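PDB 3IWG: acetyltransferase, GNAT family from Colwellia psychrerythraea, which probably acts as an acyltransferase of the GNAT family, whose members typically transfer an acetyl group from acetyl-CoA to an acceptor. Local coordinates for residues Gln89-Ser92 / Val93-Glu96; Glu74-Leu77 / Cys78-Leu82. All blocks are in the same frame, centred on the assembly; numbering follows the deposited sequence.

Interaction 1: residues Gln89-Ser92 / Val93-Glu96; sequences QNSS and VIGE
The amide of Q89 and the carboxylate of E96 meet with their planes 83° apart, the amide presenting its edge to one face of the carboxylate. E96 OE2 lies in the amide plane and accepts a hydrogen bond from Q89 NE2 at 2.9 Å. Relative to the carboxylate, however, the donor stands 51° out of the plane. The two side chains run alongside each other and point the same way, which also brings Q89 OE1 over the carboxylate, 3.3 Å from E96 CD. NE2 has a second acceptor in the backbone oxygen of V97, just beyond the turn.

At the other end of the contact, S91 opens a tight turn and forms an ST motif. With OG anti to its own N (chi1 176°), the hydroxyl swings towards the following amides and accepts from I94 N at 3.0 Å, while S91 O accepts from G95 N at 2.9 Å. The same hydroxyl lies against the I94 side chain, 3.3 Å from CB. G95 then takes a positive phi, and the chain turns back alongside Q89. I94 itself packs on I7, F46, C58 and V60, joining this loop to strands 6-9, 44-50 and 53-60.

The two oxygens of the buried S91 thus each receive one backbone N-H, OG that of I94 and O that of G95, which pins the turn at its start. In the polar pair, the two acceptors of NE2 fix which way the Q89 amide is rotated, although OE1 is left close to the carboxylate, a probably mildly unfavourable pairing of acceptors.

Interaction 2: residues Glu74-Leu77 / Cys78-Leu82; sequences EFQL and CSQEL
F75 with S79, Q76 with Q80 and L77 with E81 pair across the first turns of helix 76-87, the helix between strands 65-71 and 99-103 in a beta-alpha-beta unit, as in other GNAT domains. Backbone bonds give the turn its frame. F75 O accepts from S79 N at 2.7 Å, and L77 O receives E81 N at 3.2 Å. Between these two, Q80 N makes only weak bonds, one to Q76 O and another to L77 O.

Apolar contact is slight: F75 CB and C78 CB are 4.5 Å apart, and both side chains go on to pack against F5 near the start of the chain. On the sheet side S79 reaches strand 65-71, touching L71 and bonding through its hydroxyl to that of Y69.

The polar side-chain contact is between two glutamines one turn apart. The Q76 chain leaves anti to its N (chi1 -177°) and then bends at chi2, turning its amide along the helix surface toward Q80; Q80 stays extended beyond CG. Their amide planes stand 77° apart, and Q76 NE2 donates to Q80 OE1 in a bond that is short, 2.6 Å, but clearly bent, with the donor tilted 27° from the plane of that carbonyl.

Interactions 1 and 2 bracket one helix, 76-87: interaction 2 lies in its first turns, and interaction 1 forms in the loop that follows it and leads to strand 99-103. Their centres are 17 Å apart and their nearest atoms about 6 Å apart, so they do not touch. The helix closes in a Schellman motif that runs into interaction 1, with Q89 N bonded to I86 O and N90 N to L85 O, and Q89 as its C-prime residue. Both sites also lean on strand 44-50, through F75 in one and V93 and I94 in the other. Each centre lies about 27 Å from that of the chain, at its surface.

Interaction 1: residues Gln89-Ser92 / Val93-Glu96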
loop_
_atom_site.group_PDB
_atom_site.type_symbol
_atom_site.label_atom_id
_atom_site.label_comp_id
_atom_site.label_asym_id
_atom_site.label_seq_id
_atom_site.Cartn_x
_atom_site.Cartn_y
_atom_site.Cartn_z
ATOM N N GLN A 89 -20.776 14.218 -25.075
ATOM C CA GLN A 89 -19.579 15.069 -24.980
ATOM C C GLN A 89 -19.837 16.575 -25.030
ATOM O O GLN A 89 -18.955 17.345 -25.397
ATOM C CB GLN A 89 -18.598 14.684 -26.084
ATOM C CG GLN A 89 -18.483 13.183 -26.296
ATOM C CD GLN A 89 -17.116 12.791 -26.750
ATOM O OE1 GLN A 89 -16.545 13.421 -27.653
ATOM N NE2 GLN A 89 -16.560 11.750 -26.121
ATOM N N ASN A 90 -21.034 16.988 -24.637
ATOM C CA ASN A 90 -21.383 18.408 -24.600
ATOM C C ASN A 90 -21.206 19.044 -23.202
ATOM O O ASN A 90 -21.626 20.189 -23.007
ATOM C CB ASN A 90 -22.831 18.623 -25.066
ATOM C CG ASN A 90 -23.167 17.896 -26.361
ATOM O OD1 ASN A 90 -24.318 17.508 -26.573
ATOM N ND2 ASN A 90 -22.175 17.708 -27.226
ATOM N N SER A 91 -20.628 18.316 -22.234
ATOM C CA SER A 91 -20.333 18.902 -20.924
ATOM C C SER A 91 -19.004 19.637 -21.002
ATOM O O SER A 91 -17.944 19.018 -21.147
ATOM C CB SER A 91 -20.270 17.854 -19.805
ATOM O OG SER A 91 -19.882 18.437 -18.557
ATOM N N SER A 92 -19.074 20.960 -20.902
ATOM C CA SER A 92 -17.890 21.798 -20.878
ATOM C C SER A 92 -16.905 21.247 -19.842
ATOM O O SER A 92 -15.739 20.975 -20.126
ATOM C CB SER A 92 -18.296 23.243 -20.519
ATOM O OG SER A 92 -19.580 23.560 -21.055
ATOM N N VAL A 93 -17.421 21.040 -18.640
ATOM C CA VAL A 93 -16.587 20.818 -17.476
ATOM C C VAL A 93 -16.073 19.370 -17.450
ATOM O O VAL A 93 -14.874 19.142 -17.295
ATOM C CB VAL A 93 -17.331 21.294 -16.181
ATOM C CG1 VAL A 93 -18.804 21.670 -16.483
ATOM C CG2 VAL A 93 -17.196 20.301 -15.041
ATOM N N ILE A 94 -16.971 18.405 -17.654
ATOM C CA ILE A 94 -16.609 16.983 -17.603
ATOM C C ILE A 94 -15.776 16.576 -18.809
ATOM O O ILE A 94 -14.879 15.743 -18.693
ATOM C CB ILE A 94 -17.839 16.061 -17.565
ATOM C CG1 ILE A 94 -18.644 16.279 -16.274
ATOM C CG2 ILE A 94 -17.405 14.611 -17.709
ATOM C CD1 ILE A 94 -20.024 15.580 -16.263
ATOM N N GLY A 95 -16.098 17.157 -19.963
ATOM C CA GLY A 95 -15.325 16.934 -21.174
ATOM C C GLY A 95 -15.695 15.655 -21.896
ATOM O O GLY A 95 -16.778 15.111 -21.717
ATOM N N GLU A 96 -14.779 15.179 -22.721
ATOM C CA GLU A 96 -15.049 14.033 -23.582
ATOM C C GLU A 96 -15.035 12.739 -22.774
ATOM O O GLU A 96 -14.010 12.338 -22.263
ATOM C CB GLU A 96 -14.049 13.991 -24.762
ATOM C CG GLU A 96 -13.647 12.583 -25.231
ATOM C CD GLU A 96 -13.503 12.457 -26.753
ATOM O OE1 GLU A 96 -12.900 13.368 -27.382
ATOM O OE2 GLU A 96 -13.990 11.441 -27.315
#

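Interaction 2: residues Glu74-Leu77 / Cys78-Leu82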
loop_
_atom_site.group_PDB
_atom_site.type_symbol
_atom_site.label_atom_id
_atom_site.label_comp_id
_atom_site.label_asym_id
_atom_site.label_seq_id
_atom_site.Cartn_x
_atom_site.Cartn_y
_atom_site.Cartn_z
ATOM N N GLU A 74 -35.836 11.927 -7.517
ATOM C CA GLU A 74 -36.914 12.696 -8.100
ATOM C C GLU A 74 -36.584 13.466 -9.389
ATOM O O GLU A 74 -37.429 14.294 -9.840
ATOM C CB GLU A 74 -37.473 13.682 -7.062
ATOM C CG GLU A 74 -36.547 14.833 -6.688
ATOM C CD GLU A 74 -35.708 14.565 -5.430
ATOM O OE1 GLU A 74 -35.446 13.369 -5.100
ATOM O OE2 GLU A 74 -35.294 15.569 -4.788
ATOM N N PHE A 75 -35.409 13.211 -9.997
ATOM C CA PHE A 75 -35.055 13.896 -11.255
ATOM C C PHE A 75 -35.005 12.967 -12.475
ATOM O O PHE A 75 -34.278 13.238 -13.430
ATOM C CB PHE A 75 -33.756 14.684 -11.183
ATOM C CG PHE A 75 -33.611 15.577 -9.966
ATOM C CD1 PHE A 75 -33.595 15.058 -8.691
ATOM C CD2 PHE A 75 -33.386 16.934 -10.114
ATOM C CE1 PHE A 75 -33.403 15.870 -7.608
ATOM C CE2 PHE A 75 -33.209 17.757 -9.015
ATOM C CZ PHE A 75 -33.219 17.224 -7.764
ATOM N N GLN A 76 -35.801 11.906 -12.462
ATOM C CA GLN A 76 -36.078 11.132 -13.688
ATOM C C GLN A 76 -35.739 11.900 -15.002
ATOM O O GLN A 76 -34.852 11.477 -15.761
ATOM C CB GLN A 76 -37.574 10.678 -13.700
ATOM C CG GLN A 76 -38.044 9.768 -14.903
ATOM C CD GLN A 76 -37.214 8.474 -15.082
ATOM O OE1 GLN A 76 -36.932 7.748 -14.125
ATOM N NE2 GLN A 76 -36.827 8.198 -16.310
ATOM N N LEU A 77 -36.441 13.016 -15.276
ATOM C CA LEU A 77 -36.439 13.586 -16.658
ATOM C C LEU A 77 -35.178 14.375 -16.947
ATOM O O LEU A 77 -34.488 14.185 -17.962
ATOM C CB LEU A 77 -37.654 14.469 -16.907
ATOM C CG LEU A 77 -38.656 13.992 -17.967
ATOM C CD1 LEU A 77 -39.797 15.004 -18.077
ATOM C CD2 LEU A 77 -37.974 13.745 -19.337
ATOM N N CYS A 78 -34.873 15.261 -16.017
ATOM C CA CYS A 78 -33.619 15.965 -16.078
ATOM C C CYS A 78 -32.449 14.958 -16.084
ATOM O O CYS A 78 -31.463 15.189 -16.771
ATOM C CB CYS A 78 -33.562 17.018 -14.971
ATOM S SG CYS A 78 -34.940 18.200 -15.146
ATOM N N SER A 79 -32.595 13.818 -15.412
ATOM C CA SER A 79 -31.502 12.845 -15.327
ATOM C C SER A 79 -31.088 12.328 -16.712
ATOM O O SER A 79 -29.884 12.202 -17.017
ATOM C CB SER A 79 -31.859 11.672 -14.391
ATOM O OG SER A 79 -30.720 10.889 -14.082
ATOM N N GLN A 80 -32.090 12.054 -17.540
ATOM C CA GLN A 80 -31.887 11.578 -18.886
ATOM C C GLN A 80 -31.256 12.654 -19.743
ATOM O O GLN A 80 -30.346 12.366 -20.521
ATOM C CB GLN A 80 -33.231 11.123 -19.494
ATOM C CG GLN A 80 -33.922 10.006 -18.698
ATOM C CD GLN A 80 -35.226 9.501 -19.318
ATOM O OE1 GLN A 80 -36.203 9.297 -18.604
ATOM N NE2 GLN A 80 -35.242 9.280 -20.642
ATOM N N GLU A 81 -31.769 13.879 -19.630
ATOM C CA GLU A 81 -31.223 15.044 -20.342
ATOM C C GLU A 81 -29.757 15.138 -19.970
ATOM O O GLU A 81 -28.882 15.214 -20.834
ATOM C CB GLU A 81 -31.919 16.361 -19.920
ATOM C CG GLU A 81 -33.283 16.671 -20.528
ATOM C CD GLU A 81 -33.818 18.099 -20.154
ATOM O OE1 GLU A 81 -33.786 19.004 -21.023
ATOM O OE2 GLU A 81 -34.281 18.330 -19.005
ATOM N N LEU A 82 -29.494 15.087 -18.671
ATOM C CA LEU A 82 -28.116 15.173 -18.139
ATOM C C LEU A 82 -27.161 14.100 -18.687
ATOM O O LEU A 82 -26.162 14.393 -19.349
ATOM C CB LEU A 82 -28.141 15.136 -16.607
ATOM C CG LEU A 82 -26.766 15.274 -15.928
ATOM C CD1 LEU A 82 -26.000 16.533 -16.414
ATOM C CD2 LEU A 82 -26.910 15.254 -14.416
#